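Local coordinates for putative 5-carboxymethyl-2-hydroxymuconate isomerase (Pseudomonas aeruginosa, PDB 3E6Q), which probably catalyses the isomerisation of 5-carboxymethyl-2-hydroxymuconate, a step in bacterial breakdown of aromatic compounds, and is assembled as a trimer, at residues Leu25-Thr30 / Ser63-Leu68; Ala81-Cys86 / Val121-Glu126; Gly40-Gln45 / Glu107-Ala112; Ala29-Arg34 / Glu69-Gly74. All coordinates share one frame; numbering follows the deposited sequence.

How the contacts relate
Contacts 1 and 2 are parallel strand pairs of one four-stranded sheet, their centres about 10 Å apart. Their antiparallel inner strands are joined by probable hydrogen bonds, E28 N to H84 O at 2.7 Å and V26 O to C86 N at 2.9 Å. Contact 3 is the helix pair on one face, L109 reaching both I27 and V125; contact 4, its centre about 17 Å from that of contact 3, continues contact 1 and shares A29 and T30. On the sheet face remote from the helices, E28 binds a sodium ion, about 3 Å from the nearest side-chain atom of C86, and H84 a formate probably from the crystallisation liquor, marking a pocket at most.

Contact 1: Leu25-Thr30 / Ser63-Leu68; sequences LVIEAT and SRFVTL. With NA (sodium ion), chain R.
I27 and F65 meet in the tightly packed part of this strand pair. The methyl CG2 of I27 is 3.6 Å from CD2 of the F65 ring, which swings out anti to its own backbone N (chi1 176°). The far end of the same ring reaches A29, with CZ 3.5 Å from the A29 CB; alanine suits a place so close to the end of the ring. Helix 39-52 closes over this side, with L43 on I27 and P39 on F65, whereas T67 ends the same face exposed to solvent. Five backbone bonds hold the chains in step, among them I27 N to R64 O at 2.9 Å and nearly straight (175°). Strand 24-30 leads through that helix to strand 62-73, so the parallel neighbours form a beta-alpha-beta crossover, as in the tautomerase superfamily. On the reverse face R64 and L68 are buried, but V26, E28 and V66 are partly exposed. In one of its two modelled conformers, V66 CG2 is 4.5 Å from CG1 of V26 and 3.6 Å from CG of E28. The carboxylate of E28 binds the sodium ion through OE2 at 2.7 Å and pairs with R64 of the third subunit, while R64 itself bridges to E28 of the second.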
loop_
_atom_site.group_PDB
_atom_site.type_symbol
_atom_site.label_atom_id
_atom_site.label_comp_id
_atom_site.label_asym_id
_atom_site.label_seq_id
_atom_site.Cartn_x
_atom_site.Cartn_y
_atom_site.Cartn_z
ATOM N N LEU A 25 -10.120 -0.053 2.675
ATOM C CA LEU A 25 -9.510 -0.459 3.935
ATOM C C LEU A 25 -8.590 -1.648 3.660
ATOM O O LEU A 25 -9.028 -2.670 3.101
ATOM C CB LEU A 25 -10.566 -0.854 4.929
ATOM C CG LEU A 25 -10.077 -1.472 6.230
ATOM C CD1 LEU A 25 -9.258 -0.418 7.003
ATOM C CD2 LEU A 25 -11.199 -2.056 7.095
ATOM N N VAL A 26 -7.326 -1.511 4.052
ATOM C CA VAL A 26 -6.348 -2.599 3.915
ATOM C C VAL A 26 -5.854 -3.000 5.306
ATOM O O VAL A 26 -5.295 -2.157 6.031
ATOM C CB VAL A 26 -5.141 -2.219 3.010
ATOM C CG1 VAL A 26 -4.139 -3.422 2.919
ATOM C CG2 VAL A 26 -5.610 -1.723 1.605
ATOM N N ILE A 27 -6.071 -4.263 5.670
ATOM C CA ILE A 27 -5.596 -4.846 6.919
ATOM C C ILE A 27 -4.429 -5.779 6.596
ATOM O O ILE A 27 -4.557 -6.640 5.723
ATOM C CB ILE A 27 -6.724 -5.609 7.667
ATOM C CG1 ILE A 27 -7.935 -4.707 7.972
ATOM C CG2 ILE A 27 -6.196 -6.270 8.976
ATOM C CD1 ILE A 27 -9.091 -5.447 8.573
ATOM N N GLU A 28 -3.328 -5.597 7.316
ATOM C CA GLU A 28 -2.115 -6.384 7.174
ATOM C C GLU A 28 -1.836 -7.036 8.534
ATOM O O GLU A 28 -1.812 -6.362 9.563
ATOM C CB GLU A 28 -0.917 -5.504 6.831
ATOM C CG GLU A 28 -0.869 -4.864 5.482
ATOM C CD GLU A 28 0.250 -3.838 5.470
ATOM O OE1 GLU A 28 1.416 -4.157 5.048
ATOM O OE2 GLU A 28 -0.020 -2.660 5.884
ATOM N N ALA A 29 -1.606 -8.341 8.523
ATOM C CA ALA A 29 -1.319 -9.132 9.718
ATOM C C ALA A 29 -0.044 -9.946 9.468
ATOM O O ALA A 29 0.117 -10.561 8.429
ATOM C CB ALA A 29 -2.460 -10.051 9.994
ATOM N N THR A 30 0.895 -9.921 10.404
ATOM C CA THR A 30 2.049 -10.768 10.268
ATOM C C THR A 30 1.569 -12.266 10.270
ATOM O O THR A 30 0.581 -12.629 10.921
ATOM C CB THR A 30 3.089 -10.479 11.368
ATOM O OG1 THR A 30 2.501 -10.623 12.687
ATOM C CG2 THR A 30 3.698 -9.058 11.151
ATOM N N SER A 63 -12.918 -3.557 1.456
ATOM C CA SER A 63 -11.871 -3.960 2.387
ATOM C C SER A 63 -11.161 -5.218 1.935
ATOM O O SER A 63 -11.721 -6.062 1.249
ATOM C CB SER A 63 -12.396 -4.109 3.841
ATOM O OG SER A 63 -13.365 -5.134 3.944
ATOM N N ARG A 64 -9.907 -5.329 2.306
ATOM C CA ARG A 64 -9.112 -6.531 2.001
ATOM C C ARG A 64 -8.110 -6.769 3.121
ATOM O O ARG A 64 -7.705 -5.846 3.862
ATOM C CB ARG A 64 -8.423 -6.451 0.635
ATOM C CG ARG A 64 -7.556 -5.185 0.416
ATOM C CD ARG A 64 -8.457 -4.019 0.010
ATOM N NE ARG A 64 -7.862 -3.079 -0.957
ATOM C CZ ARG A 64 -8.510 -2.043 -1.456
ATOM N NH1 ARG A 64 -9.713 -1.755 -1.035
ATOM N NH2 ARG A 64 -7.923 -1.235 -2.322
ATOM N N PHE A 65 -7.791 -8.047 3.300
ATOM C CA PHE A 65 -6.884 -8.519 4.336
ATOM C C PHE A 65 -5.732 -9.251 3.663
ATOM O O PHE A 65 -5.925 -10.111 2.783
ATOM C CB PHE A 65 -7.648 -9.439 5.291
ATOM C CG PHE A 65 -6.801 -10.055 6.349
ATOM C CD1 PHE A 65 -6.043 -11.191 6.081
ATOM C CD2 PHE A 65 -6.889 -9.585 7.656
ATOM C CE1 PHE A 65 -5.254 -11.783 7.088
ATOM C CE2 PHE A 65 -6.111 -10.209 8.706
ATOM C CZ PHE A 65 -5.300 -11.296 8.391
ATOM N N VAL A 66 -4.514 -8.908 4.064
ATOM C CA VAL A 66 -3.321 -9.586 3.573
ATOM C C VAL A 66 -2.443 -10.080 4.745
ATOM O O VAL A 66 -2.249 -9.358 5.715
ATOM C CB VAL A 66 -2.536 -8.668 2.649
ATOM C CG1 VAL A 66 -3.423 -8.338 1.386
ATOM C CG2 VAL A 66 -2.181 -7.424 3.351
ATOM N N THR A 67 -1.924 -11.294 4.599
ATOM C CA THR A 67 -0.961 -11.869 5.510
ATOM C C THR A 67 0.420 -11.501 5.010
ATOM O O THR A 67 0.716 -11.639 3.818
ATOM C CB THR A 67 -1.118 -13.381 5.591
ATOM O OG1 THR A 67 -2.421 -13.698 6.124
ATOM C CG2 THR A 67 0.004 -13.970 6.432
ATOM N N LEU A 68 1.221 -10.948 5.898
ATOM C CA LEU A 68 2.638 -10.633 5.605
ATOM C C LEU A 68 3.501 -11.850 5.890
ATOM O O LEU A 68 3.651 -12.284 7.046
ATOM C CB LEU A 68 3.108 -9.489 6.488
ATOM C CG LEU A 68 2.214 -8.219 6.439
ATOM C CD1 LEU A 68 2.666 -7.157 7.472
ATOM C CD2 LEU A 68 2.163 -7.688 4.996
HETATM NA NA NA R . -2.396 -1.421 5.572
HETATM O O HOH W 1 -1.837 -0.376 3.161
#

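Contact 2: Ala81-Cys86 / Val121-Glu126; sequences AYLHAC and VQVSVE. With FMT (formic acid), chain P.
H84 and S124 meet through their side chains, while the S124 backbone bonds L83 and A85 on either side of the histidine. With its ring anti to the backbone N (chi1 179°), H84 projects from the sheet beside the serine. Its CB lies 3.8 Å from S124 OG, and CG comes a little nearer. At ND1 the approach becomes a hydrogen bond, 2.7 Å to S124 OG at the ring edge, in which either atom could be the donor. Beyond it, CE1 is 3.7 Å from S124 OG and 3.6 Å from O1 of a formate probably left by the crystallisation liquor. The tip, NE2, donates to that O1 across 2.7 Å in a nearly straight bond (170°). Histidine suits this place because one nitrogen meets the serine hydroxyl and the other an oxygen of the small acid. The same O1 lies 2.6 Å from OE1 of E126, whose other oxygen pairs with R128 of the third subunit. H24 of the third subunit bonds S124 OG and also meets the H84 ring, which probably helps to position it. On the other face L83, A85, V123 and V125 are apolar, as befits the side covered by helix 95-112, where the last three touch L109. Strand 82-90 lies between strands 24-30 and 121-130, and the latter is extended by an antiparallel strand of the third subunit.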
loop_
_atom_site.group_PDB
_atom_site.type_symbol
_atom_site.label_atom_id
_atom_site.label_comp_id
_atom_site.label_asym_id
_atom_site.label_seq_id
_atom_site.Cartn_x
_atom_site.Cartn_y
_atom_site.Cartn_z
ATOM N N ALA A 81 4.571 -10.221 16.749
ATOM C CA ALA A 81 3.496 -10.165 15.740
ATOM C C ALA A 81 2.866 -8.791 15.821
ATOM O O ALA A 81 2.880 -8.138 16.871
ATOM C CB ALA A 81 2.441 -11.232 15.991
ATOM N N TYR A 82 2.334 -8.326 14.684
ATOM C CA TYR A 82 1.691 -7.062 14.634
ATOM C C TYR A 82 0.564 -7.082 13.601
ATOM O O TYR A 82 0.498 -7.972 12.747
ATOM C CB TYR A 82 2.646 -5.871 14.408
ATOM C CG TYR A 82 3.348 -5.838 13.097
ATOM C CD1 TYR A 82 2.726 -5.374 11.935
ATOM C CD2 TYR A 82 4.705 -6.253 13.032
ATOM C CE1 TYR A 82 3.427 -5.314 10.705
ATOM C CE2 TYR A 82 5.397 -6.239 11.782
ATOM C CZ TYR A 82 4.738 -5.764 10.646
ATOM O OH TYR A 82 5.400 -5.716 9.444
ATOM N N LEU A 83 -0.356 -6.135 13.783
ATOM C CA LEU A 83 -1.590 -5.999 13.000
ATOM C C LEU A 83 -1.781 -4.494 12.718
ATOM O O LEU A 83 -1.742 -3.649 13.619
ATOM C CB LEU A 83 -2.766 -6.551 13.797
ATOM C CG LEU A 83 -4.173 -6.539 13.209
ATOM C CD1 LEU A 83 -4.269 -7.286 11.885
ATOM C CD2 LEU A 83 -5.180 -7.111 14.251
ATOM N N HIS A 84 -1.973 -4.183 11.439
ATOM C CA HIS A 84 -2.105 -2.789 10.962
ATOM C C HIS A 84 -3.213 -2.627 9.936
ATOM O O HIS A 84 -3.413 -3.506 9.084
ATOM C CB HIS A 84 -0.776 -2.319 10.379
ATOM C CG HIS A 84 -0.813 -0.922 9.856
ATOM N ND1 HIS A 84 -0.914 0.189 10.678
ATOM C CD2 HIS A 84 -0.772 -0.458 8.586
ATOM C CE1 HIS A 84 -0.927 1.277 9.925
ATOM N NE2 HIS A 84 -0.869 0.916 8.651
ATOM N N ALA A 85 -3.920 -1.511 10.006
ATOM C CA ALA A 85 -4.886 -1.164 8.993
ATOM C C ALA A 85 -4.622 0.241 8.484
ATOM O O ALA A 85 -4.158 1.122 9.208
ATOM C CB ALA A 85 -6.290 -1.258 9.521
ATOM N N CYS A 86 -4.940 0.437 7.212
ATOM C CA CYS A 86 -4.864 1.754 6.579
ATOM C C CYS A 86 -6.235 1.981 5.937
ATOM O O CYS A 86 -6.648 1.257 5.006
ATOM C CB CYS A 86 -3.744 1.785 5.533
ATOM S SG CYS A 86 -3.612 3.451 4.820
ATOM N N VAL A 121 0.898 -7.720 21.224
ATOM C CA VAL A 121 0.743 -7.532 19.784
ATOM C C VAL A 121 0.394 -6.043 19.605
ATOM O O VAL A 121 -0.629 -5.583 20.110
ATOM C CB VAL A 121 -0.357 -8.406 19.202
ATOM C CG1 VAL A 121 -0.683 -8.001 17.730
ATOM C CG2 VAL A 121 -0.032 -9.950 19.326
ATOM N N GLN A 122 1.223 -5.327 18.859
ATOM C CA GLN A 122 0.914 -3.952 18.502
ATOM C C GLN A 122 -0.133 -3.924 17.375
ATOM O O GLN A 122 0.054 -4.519 16.304
ATOM C CB GLN A 122 2.136 -3.195 18.052
ATOM C CG GLN A 122 3.157 -2.905 19.130
ATOM C CD GLN A 122 4.209 -1.866 18.717
ATOM O OE1 GLN A 122 4.028 -1.098 17.776
ATOM N NE2 GLN A 122 5.307 -1.837 19.486
ATOM N N VAL A 123 -1.202 -3.188 17.615
ATOM C CA VAL A 123 -2.306 -2.945 16.664
ATOM C C VAL A 123 -2.278 -1.482 16.324
ATOM O O VAL A 123 -2.184 -0.614 17.232
ATOM C CB VAL A 123 -3.686 -3.370 17.242
ATOM C CG1 VAL A 123 -4.841 -3.077 16.234
ATOM C CG2 VAL A 123 -3.637 -4.850 17.694
ATOM N N SER A 124 -2.341 -1.143 15.036
ATOM C CA SER A 124 -2.400 0.283 14.648
ATOM C C SER A 124 -3.357 0.488 13.491
ATOM O O SER A 124 -3.587 -0.414 12.682
ATOM C CB SER A 124 -1.029 0.864 14.251
ATOM O OG SER A 124 -0.348 0.023 13.321
ATOM N N VAL A 125 -3.860 1.706 13.387
ATOM C CA VAL A 125 -4.726 2.117 12.288
ATOM C C VAL A 125 -4.337 3.535 11.852
ATOM O O VAL A 125 -4.332 4.443 12.707
ATOM C CB VAL A 125 -6.231 2.089 12.674
ATOM C CG1 VAL A 125 -7.124 2.497 11.512
ATOM C CG2 VAL A 125 -6.668 0.730 13.205
ATOM N N GLU A 126 -4.042 3.703 10.558
ATOM C CA GLU A 126 -3.813 5.002 9.946
ATOM C C GLU A 126 -5.116 5.334 9.252
ATOM O O GLU A 126 -5.718 4.450 8.631
ATOM C CB GLU A 126 -2.703 4.956 8.909
ATOM C CG GLU A 126 -2.650 6.184 8.114
ATOM C CD GLU A 126 -1.485 6.301 7.128
ATOM O OE1 GLU A 126 -0.801 5.300 6.784
ATOM O OE2 GLU A 126 -1.353 7.446 6.688
HETATM C C FMT P . 0.472 2.440 6.339
HETATM O O1 FMT P . -0.676 2.683 6.623
HETATM O O2 FMT P . 0.747 1.321 5.851
HETATM O O HOH W 2 4.037 -6.210 18.527
HETATM O O HOH W 3 0.916 -2.289 14.095
#

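Contact 3: Gly40-Gln45 / Glu107-Ala112; sequences GELLEQ and EVLAGA
L42 presses its CD1 methyl into helix 95-112, 3.6 Å from CB of A112 and 3.9 Å from CG1 of V108. The leucine leaves its helix at a slant, and CG anti to the backbone N (chi1 174°) carries the branch end toward the partner. Alanine, with a single methyl, allows the close approach at one side; the branched V108 fills the other, its CG1 also lying 3.8 Å from CB of Q45. L109 adds its CD2, 4.1 Å from L42 CD1, in one of its two modelled conformers. This apolar patch gives way to a polar fringe around Q45. One water donates both to Q45 OE1 at 2.9 Å and to the backbone O of V108 at 2.6 Å, so a single molecule ties the two helices. The amide's other end, NE2, donates to E41 OE1 at 2.9 Å in one of the two conformers of E41. Farther out, L42 rests on F65 and I27, and L109 on V123 and V125, so each leucine is backed by the sheet. The segment axes run roughly antiparallel, at 152° and 10.1 Å at their closest. Helices 39-52 and 95-112 thus lie side by side on the same face of the four-stranded sheet, the first over strands 24-30 and 62-73, the second reaching strands 24-30, 82-90 and 121-130.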
loop_
_atom_site.group_PDB
_atom_site.type_symbol
_atom_site.label_atom_id
_atom_site.label_comp_id
_atom_site.label_asym_id
_atom_site.label_seq_id
_atom_site.Cartn_x
_atom_site.Cartn_y
_atom_site.Cartn_z
ATOM N N GLY A 40 -12.046 -13.163 6.880
ATOM C CA GLY A 40 -13.304 -12.747 6.278
ATOM C C GLY A 40 -14.238 -12.170 7.343
ATOM O O GLY A 40 -14.918 -11.145 7.113
ATOM N N GLU A 41 -14.303 -12.824 8.502
ATOM C CA GLU A 41 -15.087 -12.325 9.635
ATOM C C GLU A 41 -14.565 -11.005 10.177
ATOM O O GLU A 41 -15.328 -10.139 10.541
ATOM C CB GLU A 41 -15.068 -13.339 10.774
ATOM C CG GLU A 41 -15.719 -12.897 12.081
ATOM C CD GLU A 41 -17.169 -12.456 11.958
ATOM O OE1 GLU A 41 -17.666 -11.876 12.939
ATOM O OE2 GLU A 41 -17.815 -12.676 10.906
ATOM N N LEU A 42 -13.239 -10.872 10.254
ATOM C CA LEU A 42 -12.650 -9.619 10.663
ATOM C C LEU A 42 -13.020 -8.473 9.667
ATOM O O LEU A 42 -13.373 -7.349 10.087
ATOM C CB LEU A 42 -11.126 -9.746 10.835
ATOM C CG LEU A 42 -10.373 -8.442 11.128
ATOM C CD1 LEU A 42 -10.916 -7.775 12.405
ATOM C CD2 LEU A 42 -8.818 -8.741 11.195
ATOM N N LEU A 43 -12.967 -8.768 8.371
ATOM C CA LEU A 43 -13.409 -7.785 7.341
ATOM C C LEU A 43 -14.872 -7.432 7.524
ATOM O O LEU A 43 -15.231 -6.252 7.424
ATOM C CB LEU A 43 -13.106 -8.274 5.917
ATOM C CG LEU A 43 -11.626 -8.379 5.568
ATOM C CD1 LEU A 43 -11.411 -9.151 4.251
ATOM C CD2 LEU A 43 -10.936 -7.005 5.559
ATOM N N GLU A 44 -15.721 -8.419 7.767
ATOM C CA GLU A 44 -17.142 -8.171 7.999
ATOM C C GLU A 44 -17.347 -7.255 9.212
ATOM O O GLU A 44 -18.174 -6.319 9.177
ATOM C CB GLU A 44 -17.874 -9.498 8.172
ATOM C CG GLU A 44 -18.022 -10.275 6.883
ATOM C CD GLU A 44 -18.539 -11.720 7.077
ATOM O OE1 GLU A 44 -18.958 -12.074 8.200
ATOM O OE2 GLU A 44 -18.532 -12.503 6.087
ATOM N N GLN A 45 -16.613 -7.510 10.293
ATOM C CA GLN A 45 -16.763 -6.675 11.486
ATOM C C GLN A 45 -16.281 -5.247 11.235
ATOM O O GLN A 45 -16.868 -4.271 11.736
ATOM C CB GLN A 45 -15.960 -7.270 12.653
ATOM C CG GLN A 45 -16.575 -8.560 13.189
ATOM C CD GLN A 45 -15.789 -9.056 14.382
ATOM O OE1 GLN A 45 -15.206 -8.262 15.092
ATOM N NE2 GLN A 45 -15.807 -10.339 14.622
ATOM N N GLU A 107 -10.508 -0.561 17.715
ATOM C CA GLU A 107 -11.248 -1.403 18.656
ATOM C C GLU A 107 -11.621 -2.763 18.037
ATOM O O GLU A 107 -11.461 -3.835 18.693
ATOM C CB GLU A 107 -12.507 -0.656 19.101
ATOM C CG GLU A 107 -13.463 -1.454 19.967
ATOM C CD GLU A 107 -12.986 -1.684 21.379
ATOM O OE1 GLU A 107 -13.712 -2.413 22.098
ATOM O OE2 GLU A 107 -11.915 -1.166 21.786
ATOM N N VAL A 108 -12.094 -2.743 16.789
ATOM C CA VAL A 108 -12.411 -3.981 16.095
ATOM C C VAL A 108 -11.156 -4.885 15.954
ATOM O O VAL A 108 -11.202 -6.102 16.247
ATOM C CB VAL A 108 -13.020 -3.685 14.691
ATOM C CG1 VAL A 108 -13.152 -4.960 13.889
ATOM C CG2 VAL A 108 -14.417 -2.978 14.826
ATOM N N LEU A 109 -10.082 -4.306 15.415
ATOM C CA LEU A 109 -8.837 -5.038 15.191
ATOM C C LEU A 109 -8.299 -5.611 16.502
ATOM O O LEU A 109 -7.963 -6.791 16.592
ATOM C CB LEU A 109 -7.778 -4.126 14.580
ATOM C CG LEU A 109 -7.949 -3.608 13.162
ATOM C CD1 LEU A 109 -6.642 -2.846 12.837
ATOM C CD2 LEU A 109 -8.185 -4.733 12.163
ATOM N N ALA A 110 -8.226 -4.779 17.541
ATOM C CA ALA A 110 -7.649 -5.222 18.827
ATOM C C ALA A 110 -8.482 -6.387 19.407
ATOM O O ALA A 110 -7.918 -7.378 19.944
ATOM C CB ALA A 110 -7.562 -4.054 19.827
ATOM N N GLY A 111 -9.806 -6.279 19.247
ATOM C CA GLY A 111 -10.747 -7.318 19.686
ATOM C C GLY A 111 -10.541 -8.675 19.014
ATOM O O GLY A 111 -10.844 -9.727 19.614
ATOM N N ALA A 112 -10.010 -8.658 17.806
ATOM C CA ALA A 112 -9.835 -9.845 16.983
ATOM C C ALA A 112 -8.551 -10.614 17.278
ATOM O O ALA A 112 -8.409 -11.754 16.829
ATOM C CB ALA A 112 -9.887 -9.476 15.461
HETATM O O HOH W 4 -13.152 -7.620 17.042
#

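Contact 4: Ala29-Arg34 / Glu69-Gly74; sequences ATANLR and EAYRQG. With FMT (formic acid), chain N.
T30 opens a type I beta turn that runs to L33 and is closed by the bond from L33 N to T30 O (3.0 Å), and the turn faces Y71, in the last part of strand 62-73. It lies where strand 24-30 gives way to loop, and the aromatic ring packs against it. The CB of T30 sits over the ring face, 3.7 Å from the centroid of Y71 and only 8° off the normal, a CH-pi contact. A beta-branched residue suits this place, since its methyl CG2 also comes to 3.5 Å from Y71 CG while its hydroxyl is turned to polar work: T30 OG1 donates to OD1 of N32 at 2.7 Å and accepts from Y82 N. Y71 points its ring at the turn with CG between the backbone N and carbonyl carbon (chi1 59°), bringing CE1 to 3.7 Å from the backbone N of A31. At the tip, N32 lies against the phenol oxygen without bonding to it: Y71 OH is 3.0 Å from CG of N32, and the angles are poor to both amide atoms. The amide is held at both ends, OD1 by the T30 hydroxyl and ND2 by R80 O, in the loop before strand 82-90. At the strand edge R72 O accepts from S63 OG and N47 ND2 of the third subunit. The R72 side chain leads away from the turn, and its NH2 donates to O2 of a formate, probably from the crystallisation liquor, at 2.9 Å.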
loop_
_atom_site.group_PDB
_atom_site.type_symbol
_atom_site.label_atom_id
_atom_site.label_comp_id
_atom_site.label_asym_id
_atom_site.label_seq_id
_atom_site.Cartn_x
_atom_site.Cartn_y
_atom_site.Cartn_z
ATOM N N ALA A 29 -1.606 -8.341 8.523
ATOM C CA ALA A 29 -1.319 -9.132 9.718
ATOM C C ALA A 29 -0.044 -9.946 9.468
ATOM O O ALA A 29 0.117 -10.561 8.429
ATOM C CB ALA A 29 -2.460 -10.051 9.994
ATOM N N THR A 30 0.895 -9.921 10.404
ATOM C CA THR A 30 2.049 -10.768 10.268
ATOM C C THR A 30 1.569 -12.266 10.270
ATOM O O THR A 30 0.581 -12.629 10.921
ATOM C CB THR A 30 3.089 -10.479 11.368
ATOM O OG1 THR A 30 2.501 -10.623 12.687
ATOM C CG2 THR A 30 3.698 -9.058 11.151
ATOM N N ALA A 31 2.309 -13.117 9.561
ATOM C CA ALA A 31 1.914 -14.524 9.367
ATOM C C ALA A 31 1.825 -15.354 10.657
ATOM O O ALA A 31 1.121 -16.367 10.706
ATOM C CB ALA A 31 2.874 -15.208 8.324
ATOM N N ASN A 32 2.562 -14.931 11.692
ATOM C CA ASN A 32 2.517 -15.542 13.040
ATOM C C ASN A 32 1.393 -15.106 13.939
ATOM O O ASN A 32 1.300 -15.575 15.068
ATOM C CB ASN A 32 3.860 -15.346 13.753
ATOM C CG ASN A 32 4.200 -13.907 14.021
ATOM O OD1 ASN A 32 3.608 -13.019 13.434
ATOM N ND2 ASN A 32 5.185 -13.673 14.921
ATOM N N LEU A 33 0.556 -14.174 13.470
ATOM C CA LEU A 33 -0.547 -13.669 14.271
ATOM C C LEU A 33 -1.736 -14.614 14.253
ATOM O O LEU A 33 -2.269 -14.951 13.184
ATOM C CB LEU A 33 -1.008 -12.287 13.766
ATOM C CG LEU A 33 -2.039 -11.591 14.670
ATOM C CD1 LEU A 33 -1.481 -11.348 16.103
ATOM C CD2 LEU A 33 -2.426 -10.268 14.021
ATOM N N ARG A 34 -2.212 -14.955 15.447
ATOM C CA ARG A 34 -3.427 -15.749 15.621
ATOM C C ARG A 34 -4.551 -14.789 15.901
ATOM O O ARG A 34 -4.408 -13.940 16.747
ATOM C CB ARG A 34 -3.265 -16.733 16.795
ATOM C CG ARG A 34 -2.228 -17.822 16.507
ATOM C CD ARG A 34 -2.087 -18.806 17.659
ATOM N NE ARG A 34 -1.610 -18.107 18.834
ATOM C CZ ARG A 34 -2.347 -17.802 19.892
ATOM N NH1 ARG A 34 -1.760 -17.168 20.910
ATOM N NH2 ARG A 34 -3.636 -18.116 19.947
ATOM N N GLU A 69 4.044 -12.442 4.817
ATOM C CA GLU A 69 4.849 -13.645 4.948
ATOM C C GLU A 69 6.274 -13.353 5.355
ATOM O O GLU A 69 6.994 -14.247 5.839
ATOM C CB GLU A 69 4.819 -14.376 3.608
ATOM C CG GLU A 69 3.404 -14.818 3.160
ATOM C CD GLU A 69 3.401 -15.668 1.864
ATOM O OE1 GLU A 69 2.300 -16.168 1.509
ATOM O OE2 GLU A 69 4.482 -15.848 1.228
ATOM N N ALA A 70 6.738 -12.125 5.129
ATOM C CA ALA A 70 8.121 -11.786 5.447
ATOM C C ALA A 70 8.138 -10.442 6.176
ATOM O O ALA A 70 7.824 -9.429 5.557
ATOM C CB ALA A 70 9.063 -11.744 4.187
ATOM N N TYR A 71 8.434 -10.479 7.466
ATOM C CA TYR A 71 8.212 -9.317 8.339
ATOM C C TYR A 71 9.268 -9.320 9.415
ATOM O O TYR A 71 9.812 -10.387 9.807
ATOM C CB TYR A 71 6.778 -9.347 8.953
ATOM C CG TYR A 71 6.539 -10.572 9.754
ATOM C CD1 TYR A 71 6.115 -11.771 9.135
ATOM C CD2 TYR A 71 6.847 -10.615 11.098
ATOM C CE1 TYR A 71 6.006 -12.924 9.841
ATOM C CE2 TYR A 71 6.683 -11.810 11.837
ATOM C CZ TYR A 71 6.274 -12.958 11.167
ATOM O OH TYR A 71 6.248 -14.097 11.894
ATOM N N ARG A 72 9.513 -8.132 9.948
ATOM C CA ARG A 72 10.342 -8.021 11.150
ATOM C C ARG A 72 10.001 -6.746 11.910
ATOM O O ARG A 72 9.840 -5.704 11.330
ATOM C CB ARG A 72 11.841 -8.065 10.833
ATOM C CG ARG A 72 12.649 -8.343 12.069
ATOM C CD ARG A 72 14.152 -8.103 11.896
ATOM N NE ARG A 72 14.878 -8.497 13.129
ATOM C CZ ARG A 72 15.546 -9.635 13.333
ATOM N NH1 ARG A 72 16.129 -9.859 14.525
ATOM N NH2 ARG A 72 15.642 -10.552 12.375
ATOM N N GLN A 73 9.791 -6.904 13.210
ATOM C CA GLN A 73 9.537 -5.819 14.131
ATOM C C GLN A 73 10.793 -5.593 14.974
ATOM O O GLN A 73 11.234 -6.458 15.744
ATOM C CB GLN A 73 8.331 -6.136 14.985
ATOM C CG GLN A 73 7.930 -5.031 15.931
ATOM C CD GLN A 73 6.599 -5.354 16.612
ATOM O OE1 GLN A 73 5.952 -6.342 16.290
ATOM N NE2 GLN A 73 6.207 -4.530 17.526
ATOM N N GLY A 74 11.406 -4.442 14.766
ATOM C CA GLY A 74 12.621 -4.094 15.433
ATOM C C GLY A 74 13.845 -4.884 15.006
ATOM O O GLY A 74 13.913 -5.441 13.909
HETATM C C FMT N . 18.279 -12.551 10.947
HETATM O O1 FMT N . 18.086 -12.866 9.707
HETATM O O2 FMT N . 17.477 -12.814 11.938
#